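Local coordinates for putative translational inhibitor protein (Yersinia pestis, PDB 5V4D) that is of unknown function but belongs to the Rid (YjgF-like) family and may act as an enamine/imine deaminase, at residues 77-82 with 92-97; 37-42 with 57-62. All blocks are in the same frame, centred on the assembly; numbering follows the deposited sequence. Where two conformers were deposited one is given.

Interaction 1 (77-82 with 92-97). With CA (calcium ion), chain H.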
# COMPACT_ATOMS: atom_id res chain seq x y z
N THR A 77 7.00 -2.43 5.00
CA THR A 77 7.32 -1.21 4.28
C THR A 77 6.92 -1.39 2.82
O THR A 77 6.77 -2.52 2.33
CB THR A 77 8.82 -0.85 4.32
OG1 THR A 77 9.56 -1.80 3.52
CG2 THR A 77 9.37 -0.91 5.73
N THR A 78 6.75 -0.27 2.11
CA THR A 78 6.64 -0.27 0.65
C THR A 78 7.66 0.71 0.12
O THR A 78 7.76 1.85 0.61
CB THR A 78 5.23 0.13 0.19
OG1 THR A 78 4.30 -0.80 0.74
CG2 THR A 78 5.10 0.14 -1.32
N ILE A 79 8.44 0.27 -0.85
CA ILE A 79 9.38 1.14 -1.55
C ILE A 79 8.80 1.50 -2.91
O ILE A 79 8.59 0.61 -3.75
CB ILE A 79 10.74 0.43 -1.70
CG1 ILE A 79 11.32 0.12 -0.32
CG2 ILE A 79 11.73 1.32 -2.53
CD1 ILE A 79 12.66 -0.67 -0.40
N PHE A 80 8.62 2.80 -3.13
CA PHE A 80 8.21 3.35 -4.44
C PHE A 80 9.45 3.97 -5.04
O PHE A 80 10.06 4.86 -4.44
CB PHE A 80 7.10 4.40 -4.27
CG PHE A 80 5.86 3.91 -3.55
CD1 PHE A 80 4.92 3.11 -4.18
CD2 PHE A 80 5.61 4.34 -2.27
CE1 PHE A 80 3.73 2.74 -3.50
CE2 PHE A 80 4.42 3.94 -1.62
CZ PHE A 80 3.53 3.17 -2.22
N ILE A 81 9.90 3.44 -6.19
CA ILE A 81 11.08 3.99 -6.83
C ILE A 81 10.76 4.34 -8.27
O ILE A 81 9.94 3.68 -8.91
CB ILE A 81 12.31 3.05 -6.76
CG1 ILE A 81 11.97 1.61 -7.13
CG2 ILE A 81 12.95 3.13 -5.40
CD1 ILE A 81 13.21 0.77 -7.33
N THR A 82 11.41 5.37 -8.78
CA THR A 82 11.12 5.79 -10.15
C THR A 82 11.88 4.97 -11.19
O THR A 82 11.56 5.05 -12.38
CB THR A 82 11.41 7.28 -10.37
OG1 THR A 82 12.80 7.59 -10.13
CG2 THR A 82 10.50 8.17 -9.52
N ASP A 92 21.05 -1.71 -0.69
CA ASP A 92 22.35 -1.74 -0.02
C ASP A 92 22.33 -0.86 1.22
O ASP A 92 22.93 -1.21 2.25
CB ASP A 92 23.43 -1.30 -1.00
CG ASP A 92 24.79 -1.86 -0.66
OD1 ASP A 92 24.95 -2.57 0.39
OD2 ASP A 92 25.68 -1.54 -1.47
N ILE A 93 21.65 0.29 1.15
CA ILE A 93 21.59 1.22 2.28
C ILE A 93 20.46 0.87 3.25
O ILE A 93 20.58 1.02 4.47
CB ILE A 93 21.44 2.64 1.72
CG1 ILE A 93 22.71 3.03 0.92
CG2 ILE A 93 21.10 3.68 2.85
CD1 ILE A 93 22.52 4.28 0.04
N TYR A 94 19.31 0.49 2.70
CA TYR A 94 18.20 0.05 3.52
C TYR A 94 18.62 -1.09 4.45
O TYR A 94 18.24 -1.12 5.62
CB TYR A 94 17.08 -0.37 2.58
CG TYR A 94 15.78 -0.89 3.12
CD1 TYR A 94 14.63 -0.11 3.04
CD2 TYR A 94 15.67 -2.21 3.59
CE1 TYR A 94 13.41 -0.60 3.47
CE2 TYR A 94 14.46 -2.70 4.03
CZ TYR A 94 13.35 -1.89 3.96
OH TYR A 94 12.14 -2.39 4.41
N ALA A 95 19.43 -2.01 3.94
CA ALA A 95 19.91 -3.11 4.76
C ALA A 95 20.75 -2.61 5.93
O ALA A 95 20.65 -3.14 7.03
CB ALA A 95 20.75 -4.07 3.89
N ASP A 96 21.61 -1.61 5.68
CA ASP A 96 22.42 -1.02 6.73
C ASP A 96 21.53 -0.52 7.85
O ASP A 96 21.81 -0.75 9.04
CB ASP A 96 23.26 0.13 6.20
CG ASP A 96 24.22 -0.26 5.06
OD1 ASP A 96 24.44 -1.45 4.79
OD2 ASP A 96 24.75 0.72 4.47
N TYR A 97 20.47 0.19 7.49
CA TYR A 97 19.57 0.77 8.48
C TYR A 97 18.91 -0.31 9.31
O TYR A 97 18.77 -0.17 10.54
CB TYR A 97 18.49 1.60 7.74
CG TYR A 97 17.49 2.26 8.66
CD1 TYR A 97 17.88 3.31 9.51
CD2 TYR A 97 16.15 1.84 8.68
CE1 TYR A 97 16.95 3.92 10.36
CE2 TYR A 97 15.22 2.44 9.49
CZ TYR A 97 15.63 3.49 10.34
OH TYR A 97 14.69 4.07 11.18
CA CA H . 25.15 -2.31 2.69
O HOH W 1 25.94 -0.10 2.22
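Tyr94 OH receives a hydrogen bond from Thr77 OG1, 2.8 Å away, and this is the shortest bridge between the strand and the helix. The two side chains come at each other from opposite directions, and OG1 arrives at the hydroxyl end of the ring, at its edge and near its plane. Thr77 CG2 lies against the same phenol oxygen at 3.4 Å, so both branches of the threonine meet it. Tyr94 gets across the gap because its CG stands anti to the backbone N (chi1 180°), which sends the ring out from the helix, hydroxyl first, toward the strand; the closest CA atoms, those of Ile79 and Tyr94, are still 10.2 Å apart. Ile79 adds the apolar share: its outermost carbon, CD1, sits 3.9 Å from Tyr94 CE1 and nearly as close to CD1 of the ring, approaching obliquely. Strand 74-81, helix 87-98 and strand 105-110 form a beta-alpha-beta unit, in which 105-110 pairs parallel with 74-81. Arg106 of that second strand makes a cation-pi contact with the Tyr94 ring, and Phe98 meets the ring with planes inclined at about 50°. Pro18 of the second subunit also packs on Tyr94, which brings this helix to a subunit interface. Asp92 and Asp96, one helical turn apart, look outward and hold a calcium ion. Asp92 binds it twice, through its carbonyl O and through OD1 at 2.3 Å, while Asp96 gives OD1 at 2.4 Å. Water 1 is a further ligand and donates a hydrogen bond to Asp96 OD2, 2.7 Å away, tying the second carboxylate oxygen to the ion indirectly; two atoms from elsewhere in the structure also bind the ion.

Interaction 2 (37-42 with 57-62)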
# COMPACT_ATOMS: atom_id res chain seq x y z
N ILE A 37 13.47 14.81 1.51
CA ILE A 37 13.54 16.22 1.89
C ILE A 37 14.44 16.34 3.10
O ILE A 37 14.31 15.57 4.07
CB ILE A 37 12.14 16.78 2.20
CG1 ILE A 37 11.27 16.82 0.96
CG2 ILE A 37 12.26 18.20 2.87
CD1 ILE A 37 11.79 17.73 -0.07
N ASN A 38 15.37 17.30 3.05
CA ASN A 38 16.15 17.66 4.26
C ASN A 38 15.23 18.44 5.19
O ASN A 38 14.83 19.56 4.85
CB ASN A 38 17.38 18.48 3.83
CG ASN A 38 18.18 19.05 5.00
OD1 ASN A 38 17.76 18.94 6.16
ND2 ASN A 38 19.33 19.66 4.70
N PRO A 39 14.89 17.92 6.37
CA PRO A 39 13.91 18.64 7.20
C PRO A 39 14.37 20.01 7.66
O PRO A 39 13.52 20.85 7.98
CB PRO A 39 13.69 17.68 8.38
CG PRO A 39 14.95 16.88 8.47
CD PRO A 39 15.41 16.71 7.03
N ASP A 40 15.68 20.24 7.72
CA ASP A 40 16.22 21.49 8.23
C ASP A 40 16.08 22.62 7.22
O ASP A 40 15.99 23.79 7.63
CB ASP A 40 17.68 21.30 8.62
CG ASP A 40 17.89 20.16 9.65
OD1 ASP A 40 16.96 19.90 10.42
OD2 ASP A 40 18.97 19.55 9.67
N THR A 41 16.03 22.31 5.92
CA THR A 41 15.93 23.32 4.86
C THR A 41 14.65 23.26 4.07
O THR A 41 14.30 24.27 3.41
CB THR A 41 17.05 23.17 3.82
OG1 THR A 41 16.91 21.90 3.15
CG2 THR A 41 18.43 23.31 4.50
N GLY A 42 13.97 22.11 4.05
CA GLY A 42 12.79 21.88 3.24
C GLY A 42 13.07 21.55 1.80
O GLY A 42 12.11 21.32 1.05
N LEU A 57 15.54 7.35 5.00
CA LEU A 57 15.62 6.49 6.18
C LEU A 57 15.83 7.33 7.44
O LEU A 57 15.32 6.98 8.50
CB LEU A 57 16.74 5.45 6.00
CG LEU A 57 16.39 4.52 4.86
CD1 LEU A 57 17.64 3.69 4.56
CD2 LEU A 57 15.21 3.64 5.19
N LYS A 58 16.62 8.42 7.35
CA LYS A 58 16.76 9.30 8.51
C LYS A 58 15.45 9.98 8.86
O LYS A 58 15.14 10.18 10.06
CB LYS A 58 17.85 10.37 8.25
CG LYS A 58 19.30 9.83 8.28
CD LYS A 58 19.69 9.29 9.66
CE LYS A 58 19.66 10.36 10.75
NZ LYS A 58 20.12 9.85 12.13
N ASN A 59 14.66 10.37 7.85
CA ASN A 59 13.36 10.98 8.11
C ASN A 59 12.42 10.00 8.78
O ASN A 59 11.72 10.35 9.74
CB ASN A 59 12.74 11.50 6.79
CG ASN A 59 13.51 12.66 6.19
OD1 ASN A 59 14.36 13.24 6.86
ND2 ASN A 59 13.21 13.02 4.95
N ILE A 60 12.40 8.76 8.31
CA ILE A 60 11.62 7.71 8.98
C ILE A 60 12.07 7.54 10.42
O ILE A 60 11.25 7.47 11.33
CB ILE A 60 11.74 6.38 8.22
CG1 ILE A 60 10.98 6.46 6.88
CG2 ILE A 60 11.25 5.18 9.10
CD1 ILE A 60 11.35 5.30 5.88
N ASP A 61 13.38 7.46 10.65
CA ASP A 61 13.86 7.27 12.02
C ASP A 61 13.35 8.39 12.93
O ASP A 61 12.94 8.13 14.07
CB ASP A 61 15.39 7.21 12.01
CG ASP A 61 15.92 6.56 13.25
OD1 ASP A 61 15.77 5.33 13.33
OD2 ASP A 61 16.55 7.26 14.08
N ALA A 62 13.37 9.64 12.46
CA ALA A 62 12.89 10.75 13.28
C ALA A 62 11.43 10.57 13.69
O ALA A 62 11.04 10.93 14.82
CB ALA A 62 13.06 12.09 12.55
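Asn59, a buried residue on the side of helix 49-66 that faces the loop running from strand 28-31 to this helix, reaches out and takes hold of the loop backbone at Ile37. The loop is thereby tied to the helix of the alpha-beta fold by a side chain rather than by backbone pairing. The polar part is one well-formed hydrogen bond: Asn59 ND2 donates to Ile37 O over 2.9 Å, with an N-H...O angle of 164°. The donor lies in the carbonyl plane on a lone pair of the acceptor, and the acceptor is only 11° out of the amide plane, so the bond is well directed at both ends. Gln55 NE2, one turn earlier in the helix, donates to Asn59 OD1, and ND2 also has a weak bond to Ile35 O. Together these partners fix which way round the amide sits and supply polar company for a buried group. The van der Waals part is small. Pro39 crosses the Asn59 side chain obliquely, its CD 3.6 Å from Asn59 OD1 and its CG a little farther, while the end of the Ile37 side chain leads away from the helix, and that side chain touches Pro13 and Lys116. Within the loop, backbone bonds close a tight turn: Asn38 O accepts from both Thr41 N and Gly42 N, the latter at 2.8 Å, and Gly42 carries a positive phi. The Asn38 side chain adds an Asx turn, in which Asp40 N donates to Asn38 OD1 at 2.9 Å from a position 43° above the carbonyl plane.

Both contacts are buried, fully in interaction 1 and with Pro39 partly exposed in interaction 2, but interaction 1 lies within a beta-alpha-beta unit whereas interaction 2 fastens an irregular loop to helix 49-66. Each depends on one polar side chain from a helix: a phenol meeting a strand hydroxyl in the first, an amide meeting a loop carbonyl in the second. Only interaction 1 adds aromatic packing and an exposed metal site, on the outer side of its helix; in interaction 2 the exposed residues belong to the loop's turn and the helix flank. The two helices meet directly, with Leu57 CD1 packed on Ile93, Tyr94 and Tyr97, and Tyr97 OH 2.7 Å from Asp61 OD1, a probable hydrogen bond.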